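Local coordinates for CRISPR-associated protein CasA/Cse1 (Thermus thermophilus, PDB 4AN8) that serves as a subunit of the Cascade ribonucleoprotein complex, the CRISPR RNA-guided machinery of bacterial adaptive immunity that targets invading nucleic acids, at residues Leu297-Phe303 with Arg359-Tyr363; Ala381-Ala385 with Trp457-Leu461; Met384-Gly389 with Tyr433-Leu437; Leu392-Ala396 with Leu427-Tyr433. Residue numbers count along the deposited sequence, not the author numbering.

Contact 1 (Leu297-Phe303 with Arg359-Tyr363); sequences LSEERSF and RREVY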
loop_
_atom_site.group_PDB
_atom_site.type_symbol
_atom_site.label_atom_id
_atom_site.label_comp_id
_atom_site.label_asym_id
_atom_site.label_seq_id
_atom_site.Cartn_x
_atom_site.Cartn_y
_atom_site.Cartn_z
ATOM N N LEU A 297 0.231 -5.768 -5.405
ATOM C CA LEU A 297 -1.091 -5.690 -6.001
ATOM C C LEU A 297 -0.996 -6.116 -7.465
ATOM O O LEU A 297 -0.030 -5.803 -8.161
ATOM C CB LEU A 297 -1.668 -4.284 -5.865
ATOM C CG LEU A 297 -1.970 -3.800 -4.447
ATOM C CD1 LEU A 297 -2.143 -2.279 -4.424
ATOM C CD2 LEU A 297 -3.189 -4.499 -3.831
ATOM N N SER A 298 -1.992 -6.850 -7.936
ATOM C CA SER A 298 -1.938 -7.366 -9.297
ATOM C C SER A 298 -3.122 -6.887 -10.128
ATOM O O SER A 298 -4.233 -6.708 -9.616
ATOM C CB SER A 298 -1.871 -8.886 -9.310
ATOM O OG SER A 298 -2.026 -9.352 -10.636
ATOM N N GLU A 299 -2.863 -6.697 -11.417
ATOM C CA GLU A 299 -3.841 -6.151 -12.349
ATOM C C GLU A 299 -5.190 -6.858 -12.305
ATOM O O GLU A 299 -6.234 -6.208 -12.241
ATOM C CB GLU A 299 -3.292 -6.167 -13.776
ATOM C CG GLU A 299 -4.318 -5.772 -14.813
ATOM C CD GLU A 299 -3.754 -4.861 -15.881
ATOM O OE1 GLU A 299 -2.884 -5.312 -16.660
ATOM O OE2 GLU A 299 -4.186 -3.691 -15.943
ATOM N N GLU A 300 -5.188 -8.181 -12.340
ATOM C CA GLU A 300 -6.471 -8.867 -12.374
ATOM C C GLU A 300 -6.719 -9.836 -11.208
ATOM O O GLU A 300 -7.869 -10.146 -10.892
ATOM C CB GLU A 300 -6.700 -9.500 -13.751
ATOM C CG GLU A 300 -6.813 -8.443 -14.856
ATOM C CD GLU A 300 -6.964 -9.022 -16.253
ATOM O OE1 GLU A 300 -7.009 -10.263 -16.392
ATOM O OE2 GLU A 300 -7.036 -8.227 -17.215
ATOM N N ARG A 301 -5.644 -10.269 -10.548
ATOM C CA ARG A 301 -5.736 -11.172 -9.402
ATOM C C ARG A 301 -6.100 -10.482 -8.075
ATOM O O ARG A 301 -5.383 -9.621 -7.589
ATOM C CB ARG A 301 -4.421 -11.939 -9.266
ATOM C CG ARG A 301 -4.285 -12.803 -8.035
ATOM C CD ARG A 301 -2.843 -13.271 -7.902
ATOM N NE ARG A 301 -2.619 -14.034 -6.680
ATOM C CZ ARG A 301 -2.850 -15.335 -6.561
ATOM N NH1 ARG A 301 -3.311 -16.017 -7.599
ATOM N NH2 ARG A 301 -2.619 -15.953 -5.408
ATOM N N SER A 302 -7.215 -10.893 -7.486
ATOM C CA SER A 302 -7.668 -10.376 -6.196
ATOM C C SER A 302 -6.581 -10.462 -5.142
ATOM O O SER A 302 -5.963 -11.503 -4.964
ATOM C CB SER A 302 -8.903 -11.154 -5.710
ATOM O OG SER A 302 -10.044 -10.863 -6.500
ATOM N N PHE A 303 -6.369 -9.372 -4.418
ATOM C CA PHE A 303 -5.277 -9.317 -3.461
ATOM C C PHE A 303 -5.398 -10.292 -2.271
ATOM O O PHE A 303 -4.406 -10.866 -1.821
ATOM C CB PHE A 303 -5.084 -7.891 -2.949
ATOM C CG PHE A 303 -3.864 -7.737 -2.117
ATOM C CD1 PHE A 303 -2.614 -7.941 -2.674
ATOM C CD2 PHE A 303 -3.961 -7.456 -0.761
ATOM C CE1 PHE A 303 -1.448 -7.817 -1.870
ATOM C CE2 PHE A 303 -2.824 -7.339 0.036
ATOM C CZ PHE A 303 -1.569 -7.521 -0.513
ATOM N N ARG A 359 -4.282 1.559 -6.248
ATOM C CA ARG A 359 -5.416 0.927 -5.589
ATOM C C ARG A 359 -5.427 1.098 -4.080
ATOM O O ARG A 359 -4.370 1.074 -3.436
ATOM C CB ARG A 359 -5.472 -0.565 -5.942
ATOM C CG ARG A 359 -6.338 -0.849 -7.150
ATOM C CD ARG A 359 -6.036 -2.181 -7.813
ATOM N NE ARG A 359 -6.154 -3.330 -6.914
ATOM C CZ ARG A 359 -5.766 -4.559 -7.247
ATOM N NH1 ARG A 359 -5.261 -4.773 -8.460
ATOM N NH2 ARG A 359 -5.884 -5.569 -6.388
ATOM N N ARG A 360 -6.642 1.258 -3.550
ATOM C CA ARG A 360 -6.934 1.258 -2.131
ATOM C C ARG A 360 -7.888 0.099 -1.834
ATOM O O ARG A 360 -9.007 0.057 -2.336
ATOM C CB ARG A 360 -7.564 2.595 -1.714
ATOM C CG ARG A 360 -8.206 2.613 -0.318
ATOM C CD ARG A 360 -8.190 4.024 0.334
ATOM N NE ARG A 360 -8.410 5.073 -0.655
ATOM C CZ ARG A 360 -7.703 6.193 -0.768
ATOM N NH1 ARG A 360 -6.711 6.473 0.046
ATOM N NH2 ARG A 360 -8.005 7.048 -1.724
ATOM N N GLU A 361 -7.451 -0.856 -1.026
ATOM C CA GLU A 361 -8.369 -1.913 -0.615
ATOM C C GLU A 361 -8.655 -1.900 0.885
ATOM O O GLU A 361 -7.790 -1.593 1.683
ATOM C CB GLU A 361 -7.890 -3.276 -1.095
ATOM C CG GLU A 361 -8.562 -3.650 -2.378
ATOM C CD GLU A 361 -7.717 -4.526 -3.247
ATOM O OE1 GLU A 361 -7.141 -5.512 -2.719
ATOM O OE2 GLU A 361 -7.634 -4.219 -4.461
ATOM N N VAL A 362 -9.891 -2.208 1.252
ATOM C CA VAL A 362 -10.288 -2.172 2.638
ATOM C C VAL A 362 -10.785 -3.562 3.057
ATOM O O VAL A 362 -11.579 -4.195 2.349
ATOM C CB VAL A 362 -11.375 -1.105 2.873
ATOM C CG1 VAL A 362 -11.670 -0.960 4.357
ATOM C CG2 VAL A 362 -10.932 0.226 2.301
ATOM N N TYR A 363 -10.296 -4.047 4.193
ATOM C CA TYR A 363 -10.711 -5.355 4.698
ATOM C C TYR A 363 -11.002 -5.226 6.174
ATOM O O TYR A 363 -10.461 -4.344 6.836
ATOM C CB TYR A 363 -9.618 -6.401 4.502
ATOM C CG TYR A 363 -9.272 -6.637 3.064
ATOM C CD1 TYR A 363 -10.056 -7.467 2.279
ATOM C CD2 TYR A 363 -8.183 -6.007 2.478
ATOM C CE1 TYR A 363 -9.772 -7.672 0.959
ATOM C CE2 TYR A 363 -7.879 -6.207 1.143
ATOM C CZ TYR A 363 -8.678 -7.039 0.384
ATOM O OH TYR A 363 -8.395 -7.265 -0.942
HETATM O O HOH W 1 -3.784 -8.022 -6.179
#
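R359 lays its guanidinium over the side chain of L297, with L297 CB over one face of the group and L297 CD2 3.9 Å from R359 NH2. R359 to Y363 lie on strand 354-364, an edge of a three-stranded antiparallel sheet, and this strand pairs with 342-351 through backbone bonds of R359, E361 and Y363 to G347, V345 and L343; the irregular loop 297-303 is held by its side chains. R359, E361 and Y363 all point toward the loop and form a polar chain: R359 NE and NH2 reach E361 OE2 at 3.0 and 2.9 Å in a salt bridge, and Y363 OH donates to E361 OE1 at 2.8 Å. F303 packs its CB 3.2 Å from E361 OE1, while its ring packs on V345 and A190. The anchor is R359 NH1, which gives S298 O a very short hydrogen bond of 2.5 Å; a water joins R359 NH2 (3.2 Å) to S298 N (2.8 Å) and R301 O (2.7 Å).

Contact 2 (Ala381-Ala385 with Trp457-Leu461); sequences ALKMA and WREAL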
loop_
_atom_site.group_PDB
_atom_site.type_symbol
_atom_site.label_atom_id
_atom_site.label_comp_id
_atom_site.label_asym_id
_atom_site.label_seq_id
_atom_site.Cartn_x
_atom_site.Cartn_y
_atom_site.Cartn_z
ATOM N N ALA A 381 -10.019 -22.046 3.435
ATOM C CA ALA A 381 -10.942 -21.219 2.670
ATOM C C ALA A 381 -10.321 -20.857 1.336
ATOM O O ALA A 381 -10.975 -20.930 0.297
ATOM C CB ALA A 381 -11.279 -19.948 3.444
ATOM N N LEU A 382 -9.049 -20.468 1.368
ATOM C CA LEU A 382 -8.398 -19.986 0.163
ATOM C C LEU A 382 -8.089 -21.148 -0.760
ATOM O O LEU A 382 -8.014 -20.986 -1.971
ATOM C CB LEU A 382 -7.123 -19.209 0.499
ATOM C CG LEU A 382 -7.254 -17.687 0.454
ATOM C CD1 LEU A 382 -8.505 -17.247 1.172
ATOM C CD2 LEU A 382 -6.007 -17.009 1.024
ATOM N N LYS A 383 -7.890 -22.320 -0.179
ATOM C CA LYS A 383 -7.516 -23.491 -0.962
ATOM C C LYS A 383 -8.737 -23.989 -1.737
ATOM O O LYS A 383 -8.661 -24.233 -2.936
ATOM C CB LYS A 383 -6.952 -24.586 -0.055
ATOM C CG LYS A 383 -6.254 -25.714 -0.792
ATOM C CD LYS A 383 -5.600 -26.677 0.192
ATOM C CE LYS A 383 -4.979 -27.889 -0.505
ATOM N NZ LYS A 383 -6.004 -28.821 -1.069
ATOM N N MET A 384 -9.861 -24.112 -1.048
ATOM C CA MET A 384 -11.116 -24.424 -1.712
ATOM C C MET A 384 -11.338 -23.472 -2.880
ATOM O O MET A 384 -11.554 -23.916 -4.013
ATOM C CB MET A 384 -12.281 -24.332 -0.728
ATOM C CG MET A 384 -12.214 -25.353 0.393
ATOM S SD MET A 384 -13.230 -24.938 1.830
ATOM C CE MET A 384 -14.844 -24.776 1.066
ATOM N N ALA A 385 -11.272 -22.162 -2.615
ATOM C CA ALA A 385 -11.576 -21.170 -3.629
ATOM C C ALA A 385 -10.634 -21.325 -4.817
ATOM O O ALA A 385 -11.068 -21.221 -5.969
ATOM C CB ALA A 385 -11.551 -19.758 -3.047
ATOM N N TRP A 457 -18.331 -19.965 3.775
ATOM C CA TRP A 457 -17.487 -19.756 2.613
ATOM C C TRP A 457 -17.913 -20.711 1.509
ATOM O O TRP A 457 -18.046 -20.312 0.342
ATOM C CB TRP A 457 -16.026 -19.982 2.992
ATOM C CG TRP A 457 -15.042 -19.669 1.914
ATOM C CD1 TRP A 457 -14.131 -20.519 1.382
ATOM C CD2 TRP A 457 -14.849 -18.402 1.254
ATOM N NE1 TRP A 457 -13.383 -19.877 0.429
ATOM C CE2 TRP A 457 -13.806 -18.578 0.325
ATOM C CE3 TRP A 457 -15.467 -17.148 1.352
ATOM C CZ2 TRP A 457 -13.352 -17.545 -0.500
ATOM C CZ3 TRP A 457 -15.035 -16.125 0.523
ATOM C CH2 TRP A 457 -13.981 -16.330 -0.392
ATOM N N ARG A 458 -18.133 -21.969 1.884
ATOM C CA ARG A 458 -18.545 -22.993 0.925
ATOM C C ARG A 458 -19.852 -22.598 0.261
ATOM O O ARG A 458 -20.020 -22.772 -0.946
ATOM C CB ARG A 458 -18.683 -24.362 1.582
ATOM C CG ARG A 458 -18.917 -25.476 0.572
ATOM C CD ARG A 458 -18.797 -26.844 1.216
ATOM N NE ARG A 458 -17.796 -26.845 2.277
ATOM C CZ ARG A 458 -18.088 -26.889 3.572
ATOM N NH1 ARG A 458 -19.356 -26.954 3.964
ATOM N NH2 ARG A 458 -17.116 -26.878 4.476
ATOM N N GLU A 459 -20.762 -22.035 1.042
ATOM C CA GLU A 459 -21.990 -21.498 0.475
ATOM C C GLU A 459 -21.683 -20.395 -0.537
ATOM O O GLU A 459 -22.269 -20.350 -1.627
ATOM C CB GLU A 459 -22.909 -20.965 1.574
ATOM C CG GLU A 459 -23.207 -21.971 2.677
ATOM C CD GLU A 459 -23.743 -23.293 2.149
ATOM O OE1 GLU A 459 -24.300 -23.315 1.029
ATOM O OE2 GLU A 459 -23.599 -24.316 2.856
ATOM N N ALA A 460 -20.761 -19.503 -0.183
ATOM C CA ALA A 460 -20.423 -18.399 -1.077
ATOM C C ALA A 460 -19.737 -18.919 -2.331
ATOM O O ALA A 460 -19.990 -18.430 -3.421
ATOM C CB ALA A 460 -19.557 -17.366 -0.363
ATOM N N LEU A 461 -18.872 -19.917 -2.176
ATOM C CA LEU A 461 -18.235 -20.551 -3.332
ATOM C C LEU A 461 -19.284 -21.125 -4.295
ATOM O O LEU A 461 -19.198 -20.951 -5.515
ATOM C CB LEU A 461 -17.270 -21.654 -2.890
ATOM C CG LEU A 461 -15.997 -21.204 -2.171
ATOM C CD1 LEU A 461 -15.119 -22.387 -1.811
ATOM C CD2 LEU A 461 -15.237 -20.233 -3.036
#
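A385 and L461 meet at the apolar centre, A385 CB lying 3.7 Å from L461 CD2 and 3.8 Å from W457 CZ2 at the edge of the indole. Beside them M384 CB packs 3.6 Å from L461 CD1, so the isobutyl group of L461 rests against two consecutive residues of the facing helix. One turn back, A381 CB sits over the face of the W457 five-membered ring, 3.8 Å from its centroid and 25° off the normal, a CH-pi contact. Small alanines at 381 and 385 leave room for the indole between the helices, whose axes pass 10.5 Å apart at a crossing angle of -19°, running nearly parallel within the C-terminal helical bundle of Cse1. Polarity enters at the indole nitrogen: W457 NE1 donates to A381 O at 2.6 Å, and the same carbonyl accepts the helical bond from A385 N at 3.2 Å, so this oxygen accepts two hydrogen bonds. At the outer edge M384 CE reaches R458 NE at 3.8 Å, while the poorly ordered R458 guanidinium makes its salt bridge with D455. Helix 429-446 packs against both helices: F444 meets A381 and the W457 ring, and Y433 and L437 press on L461. On another flank L382 touches W304 and S308, in the loop that leads from strand 292-294 to helix 320-333.

Contact 3 (Met384-Gly389 with Tyr433-Leu437); sequences MAEELG and YWHAL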
loop_
_atom_site.group_PDB
_atom_site.type_symbol
_atom_site.label_atom_id
_atom_site.label_comp_id
_atom_site.label_asym_id
_atom_site.label_seq_id
_atom_site.Cartn_x
_atom_site.Cartn_y
_atom_site.Cartn_z
ATOM N N MET A 384 -9.861 -24.112 -1.048
ATOM C CA MET A 384 -11.116 -24.424 -1.712
ATOM C C MET A 384 -11.338 -23.472 -2.880
ATOM O O MET A 384 -11.554 -23.916 -4.013
ATOM C CB MET A 384 -12.281 -24.332 -0.728
ATOM C CG MET A 384 -12.214 -25.353 0.393
ATOM S SD MET A 384 -13.230 -24.938 1.830
ATOM C CE MET A 384 -14.844 -24.776 1.066
ATOM N N ALA A 385 -11.272 -22.162 -2.615
ATOM C CA ALA A 385 -11.576 -21.170 -3.629
ATOM C C ALA A 385 -10.634 -21.325 -4.817
ATOM O O ALA A 385 -11.068 -21.221 -5.969
ATOM C CB ALA A 385 -11.551 -19.758 -3.047
ATOM N N GLU A 386 -9.365 -21.639 -4.559
ATOM C CA GLU A 386 -8.416 -21.831 -5.672
ATOM C C GLU A 386 -8.672 -23.106 -6.475
ATOM O O GLU A 386 -8.475 -23.130 -7.694
ATOM C CB GLU A 386 -6.941 -21.791 -5.220
ATOM C CG GLU A 386 -6.459 -20.441 -4.665
ATOM C CD GLU A 386 -6.265 -19.359 -5.737
ATOM O OE1 GLU A 386 -6.198 -19.686 -6.939
ATOM O OE2 GLU A 386 -6.178 -18.164 -5.375
ATOM N N GLU A 387 -9.093 -24.168 -5.806
ATOM C CA GLU A 387 -9.306 -25.424 -6.501
ATOM C C GLU A 387 -10.517 -25.291 -7.425
ATOM O O GLU A 387 -10.478 -25.693 -8.583
ATOM C CB GLU A 387 -9.497 -26.573 -5.509
ATOM C CG GLU A 387 -8.202 -27.013 -4.834
ATOM C CD GLU A 387 -8.394 -28.159 -3.846
ATOM O OE1 GLU A 387 -9.534 -28.674 -3.734
ATOM O OE2 GLU A 387 -7.400 -28.537 -3.182
ATOM N N LEU A 388 -11.586 -24.712 -6.897
ATOM C CA LEU A 388 -12.781 -24.498 -7.673
ATOM C C LEU A 388 -12.466 -23.591 -8.870
ATOM O O LEU A 388 -12.842 -23.899 -10.010
ATOM C CB LEU A 388 -13.864 -23.914 -6.777
ATOM C CG LEU A 388 -15.149 -23.492 -7.467
ATOM C CD1 LEU A 388 -15.672 -24.650 -8.297
ATOM C CD2 LEU A 388 -16.148 -23.071 -6.439
ATOM N N GLY A 389 -11.724 -22.507 -8.621
ATOM C CA GLY A 389 -11.398 -21.545 -9.661
ATOM C C GLY A 389 -10.554 -22.164 -10.752
ATOM O O GLY A 389 -10.626 -21.762 -11.918
ATOM N N TYR A 433 -16.913 -15.489 -11.128
ATOM C CA TYR A 433 -16.595 -16.272 -9.941
ATOM C C TYR A 433 -15.775 -15.397 -8.970
ATOM O O TYR A 433 -16.179 -15.160 -7.840
ATOM C CB TYR A 433 -15.816 -17.518 -10.357
ATOM C CG TYR A 433 -15.277 -18.346 -9.213
ATOM C CD1 TYR A 433 -16.137 -18.988 -8.333
ATOM C CD2 TYR A 433 -13.905 -18.500 -9.023
ATOM C CE1 TYR A 433 -15.656 -19.753 -7.289
ATOM C CE2 TYR A 433 -13.410 -19.277 -7.970
ATOM C CZ TYR A 433 -14.290 -19.899 -7.114
ATOM O OH TYR A 433 -13.829 -20.667 -6.071
ATOM N N TRP A 434 -14.629 -14.904 -9.430
ATOM C CA TRP A 434 -13.745 -14.101 -8.581
ATOM C C TRP A 434 -14.379 -12.785 -8.120
ATOM O O TRP A 434 -14.278 -12.410 -6.954
ATOM C CB TRP A 434 -12.408 -13.865 -9.277
ATOM C CG TRP A 434 -11.624 -15.126 -9.359
ATOM C CD1 TRP A 434 -11.274 -15.799 -10.485
ATOM C CD2 TRP A 434 -11.116 -15.894 -8.251
ATOM N NE1 TRP A 434 -10.568 -16.931 -10.150
ATOM C CE2 TRP A 434 -10.451 -17.003 -8.786
ATOM C CE3 TRP A 434 -11.143 -15.730 -6.861
ATOM C CZ2 TRP A 434 -9.832 -17.972 -7.975
ATOM C CZ3 TRP A 434 -10.524 -16.685 -6.057
ATOM C CH2 TRP A 434 -9.876 -17.789 -6.615
ATOM N N HIS A 435 -15.062 -12.101 -9.026
ATOM C CA HIS A 435 -15.771 -10.884 -8.648
ATOM C C HIS A 435 -16.797 -11.138 -7.545
ATOM O O HIS A 435 -16.936 -10.346 -6.605
ATOM C CB HIS A 435 -16.456 -10.249 -9.851
ATOM C CG HIS A 435 -17.176 -8.983 -9.518
ATOM N ND1 HIS A 435 -16.723 -7.745 -9.914
ATOM C CD2 HIS A 435 -18.300 -8.763 -8.796
ATOM C CE1 HIS A 435 -17.548 -6.813 -9.463
ATOM N NE2 HIS A 435 -18.511 -7.405 -8.781
ATOM N N ALA A 436 -17.521 -12.241 -7.651
ATOM C CA ALA A 436 -18.490 -12.574 -6.614
ATOM C C ALA A 436 -17.802 -12.814 -5.289
ATOM O O ALA A 436 -18.312 -12.419 -4.241
ATOM C CB ALA A 436 -19.301 -13.790 -7.004
ATOM N N LEU A 437 -16.649 -13.483 -5.327
ATOM C CA LEU A 437 -15.893 -13.786 -4.098
ATOM C C LEU A 437 -15.248 -12.533 -3.472
ATOM O O LEU A 437 -15.109 -12.451 -2.250
ATOM C CB LEU A 437 -14.832 -14.844 -4.384
ATOM C CG LEU A 437 -15.387 -16.226 -4.757
ATOM C CD1 LEU A 437 -14.238 -17.211 -4.832
ATOM C CD2 LEU A 437 -16.402 -16.687 -3.727
HETATM O O HOH W 2 -10.069 -19.064 -11.983
#
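G389 provides the hollow and two aromatic side chains fill it. With no side chain here, its CA lies 3.5 Å from Y433 CE2 and 4.2 Å from W434 CZ2; a CB would point straight at helix 433-437 and clash with W434 CZ2 at 2.7 Å. Y433 is the main bump. Its ring reaches across between L388 and G389, L388 CD2 lying 3.5 Å from Y433 CE1, and its hydroxyl goes far enough to donate to A385 O, with OH to O 2.8 Å. That carbonyl also takes the helical bond from G389 N at 3.0 Å, so the tyrosine shares an acceptor already in use. The W434 indole forms a second bump on the A385 and E386 side: its CH2 is 3.7 Å from A385 O and 3.9 Å from E386 OE2. A smaller fit is A385 CB against L437 CD1 at 4.1 Å. At the rim a water bridges W434 NE1 (2.9 Å) and G389 O (2.8 Å), and R305 both pairs with E386 in a salt bridge and makes a cation-pi contact with W434. L461 of helix 453-476 covers M384, A385 and Y433. The segment axes approach to 11.6 Å at 159°, an antiparallel pairing of neighbouring helices characteristic of the C-terminal helical bundle of the Cse1 family.

Contact 4 (Leu392-Ala396 with Leu427-Tyr433); sequences LKHLA and LPLERLY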
loop_
_atom_site.group_PDB
_atom_site.type_symbol
_atom_site.label_atom_id
_atom_site.label_comp_id
_atom_site.label_asym_id
_atom_site.label_seq_id
_atom_site.Cartn_x
_atom_site.Cartn_y
_atom_site.Cartn_z
ATOM N N LEU A 392 -13.008 -24.210 -12.738
ATOM C CA LEU A 392 -13.710 -23.272 -13.618
ATOM C C LEU A 392 -12.853 -22.839 -14.798
ATOM O O LEU A 392 -13.336 -22.784 -15.931
ATOM C CB LEU A 392 -14.215 -22.047 -12.849
ATOM C CG LEU A 392 -15.313 -22.380 -11.837
ATOM C CD1 LEU A 392 -15.688 -21.172 -10.949
ATOM C CD2 LEU A 392 -16.555 -22.968 -12.534
ATOM N N LYS A 393 -11.588 -22.521 -14.544
ATOM C CA LYS A 393 -10.687 -22.145 -15.630
ATOM C C LYS A 393 -10.573 -23.277 -16.663
ATOM O O LYS A 393 -10.496 -23.039 -17.874
ATOM C CB LYS A 393 -9.304 -21.778 -15.082
ATOM C CG LYS A 393 -8.260 -21.433 -16.137
ATOM C CD LYS A 393 -6.892 -21.277 -15.484
ATOM C CE LYS A 393 -5.806 -20.894 -16.483
ATOM N NZ LYS A 393 -6.025 -19.546 -17.120
ATOM N N HIS A 394 -10.555 -24.510 -16.185
ATOM C CA HIS A 394 -10.428 -25.637 -17.088
ATOM C C HIS A 394 -11.719 -25.781 -17.891
ATOM O O HIS A 394 -11.698 -25.995 -19.107
ATOM C CB HIS A 394 -10.129 -26.923 -16.315
ATOM C CG HIS A 394 -10.007 -28.134 -17.187
ATOM N ND1 HIS A 394 -10.902 -29.181 -17.137
ATOM C CD2 HIS A 394 -9.107 -28.454 -18.148
ATOM C CE1 HIS A 394 -10.550 -30.102 -18.019
ATOM N NE2 HIS A 394 -9.465 -29.684 -18.646
ATOM N N LEU A 395 -12.840 -25.647 -17.199
ATOM C CA LEU A 395 -14.135 -25.665 -17.851
ATOM C C LEU A 395 -14.158 -24.635 -18.994
ATOM O O LEU A 395 -14.519 -24.967 -20.127
ATOM C CB LEU A 395 -15.223 -25.378 -16.827
ATOM C CG LEU A 395 -16.629 -25.895 -17.114
ATOM C CD1 LEU A 395 -17.586 -25.524 -15.981
ATOM C CD2 LEU A 395 -17.117 -25.325 -18.410
ATOM N N ALA A 396 -13.741 -23.398 -18.709
ATOM C CA ALA A 396 -13.741 -22.334 -19.714
ATOM C C ALA A 396 -12.865 -22.681 -20.909
ATOM O O ALA A 396 -13.218 -22.388 -22.049
ATOM C CB ALA A 396 -13.301 -20.991 -19.103
ATOM N N LEU A 427 -15.516 -15.283 -22.222
ATOM C CA LEU A 427 -16.478 -15.982 -21.375
ATOM C C LEU A 427 -16.458 -15.351 -19.994
ATOM O O LEU A 427 -15.393 -15.096 -19.454
ATOM C CB LEU A 427 -16.136 -17.474 -21.288
ATOM C CG LEU A 427 -16.147 -18.281 -22.594
ATOM C CD1 LEU A 427 -15.539 -19.660 -22.366
ATOM C CD2 LEU A 427 -17.561 -18.403 -23.158
ATOM N N PRO A 428 -17.637 -15.082 -19.423
ATOM C CA PRO A 428 -17.752 -14.434 -18.109
ATOM C C PRO A 428 -17.501 -15.354 -16.912
ATOM O O PRO A 428 -17.709 -14.938 -15.775
ATOM C CB PRO A 428 -19.215 -13.986 -18.076
ATOM C CG PRO A 428 -19.923 -14.965 -18.975
ATOM C CD PRO A 428 -18.945 -15.280 -20.066
ATOM N N LEU A 429 -17.050 -16.579 -17.146
ATOM C CA LEU A 429 -17.023 -17.559 -16.067
ATOM C C LEU A 429 -16.034 -17.214 -14.921
ATOM O O LEU A 429 -16.428 -17.117 -13.756
ATOM C CB LEU A 429 -16.762 -18.956 -16.641
ATOM C CG LEU A 429 -16.861 -20.092 -15.632
ATOM C CD1 LEU A 429 -18.262 -20.143 -15.091
ATOM C CD2 LEU A 429 -16.467 -21.419 -16.288
ATOM N N GLU A 430 -14.761 -17.026 -15.252
ATOM C CA GLU A 430 -13.743 -16.819 -14.223
ATOM C C GLU A 430 -13.855 -15.435 -13.602
ATOM O O GLU A 430 -13.743 -15.277 -12.384
ATOM C CB GLU A 430 -12.346 -17.002 -14.803
ATOM C CG GLU A 430 -11.967 -18.427 -15.131
ATOM C CD GLU A 430 -10.618 -18.486 -15.816
ATOM O OE1 GLU A 430 -9.586 -18.400 -15.108
ATOM O OE2 GLU A 430 -10.592 -18.579 -17.067
ATOM N N ARG A 431 -14.065 -14.435 -14.452
ATOM C CA ARG A 431 -14.240 -13.063 -14.000
ATOM C C ARG A 431 -15.358 -12.963 -12.972
ATOM O O ARG A 431 -15.194 -12.320 -11.935
ATOM C CB ARG A 431 -14.490 -12.132 -15.186
ATOM C CG ARG A 431 -14.692 -10.678 -14.822
ATOM C CD ARG A 431 -14.756 -9.784 -16.066
ATOM N NE ARG A 431 -15.827 -10.144 -17.000
ATOM C CZ ARG A 431 -17.111 -9.826 -16.835
ATOM N NH1 ARG A 431 -17.508 -9.155 -15.759
ATOM N NH2 ARG A 431 -18.009 -10.195 -17.743
ATOM N N LEU A 432 -16.489 -13.617 -13.224
ATOM C CA LEU A 432 -17.619 -13.478 -12.301
ATOM C C LEU A 432 -17.469 -14.292 -11.017
ATOM O O LEU A 432 -17.867 -13.849 -9.945
ATOM C CB LEU A 432 -18.951 -13.793 -12.984
ATOM C CG LEU A 432 -19.595 -12.576 -13.641
ATOM C CD1 LEU A 432 -18.968 -12.340 -14.994
ATOM C CD2 LEU A 432 -21.100 -12.764 -13.774
ATOM N N TYR A 433 -16.913 -15.489 -11.128
ATOM C CA TYR A 433 -16.595 -16.272 -9.941
ATOM C C TYR A 433 -15.775 -15.397 -8.970
ATOM O O TYR A 433 -16.179 -15.160 -7.840
ATOM C CB TYR A 433 -15.816 -17.518 -10.357
ATOM C CG TYR A 433 -15.277 -18.346 -9.213
ATOM C CD1 TYR A 433 -16.137 -18.988 -8.333
ATOM C CD2 TYR A 433 -13.905 -18.500 -9.023
ATOM C CE1 TYR A 433 -15.656 -19.753 -7.289
ATOM C CE2 TYR A 433 -13.410 -19.277 -7.970
ATOM C CZ TYR A 433 -14.290 -19.899 -7.114
ATOM O OH TYR A 433 -13.829 -20.667 -6.071
#
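L392, L429 and E430 bury the most surface here, 87, 80 and 72 Å². L392 points at the facing helix and sets its CD1 over the face of the Y433 ring, 3.6 Å from the centroid, a CH-pi contact; its CD2 meets L429 CD2 at 4.1 Å. L429 fits against the backbone and side chains of the facing helix, its CD2 being 3.4 Å from L392 O, 4.2 Å from L395 CB and 4.3 Å from A396 CB. E430 lies along the outer side, with OE1 3.4 Å from K393 CB and OE2 4.2 Å from A396 CB. In this antiparallel pair of the C-terminal helical bundle, the axes of 392-396 and 429-433 pass 9.8 Å apart at 155°; L427, two residues ahead of helix 429-446, adds its CD1 3.6 Å from A396 O. Helix 483-499 packs on L392 and L395, and helix 453-476 on L429. K393 NZ and E430 OE1 stay 4.2 Å apart, beyond a salt bridge, so cohesion rests chiefly on the leucines and the tyrosine face.

Overall arrangement
Contacts 2, 3 and 4 lie along one long helix, 372-403, in the C-terminal helical bundle, while contact 1 belongs to the sheet and loop region from which that helix follows. Contacts 2 and 3 are closest, with centres 7 Å apart, and share M384 and A385; L461 CD2 of contact 2 lies 3.4 Å from Y433 OH of contact 3. Y433 in turn belongs to both contacts 3 and 4, whose centres are 9 Å apart, so it links all three bundle contacts. Contact 1 lies 15 Å from contact 3 between centres, and R301 NH2 comes within 4.2 Å of E386 OE2, where the loop meets the bundle.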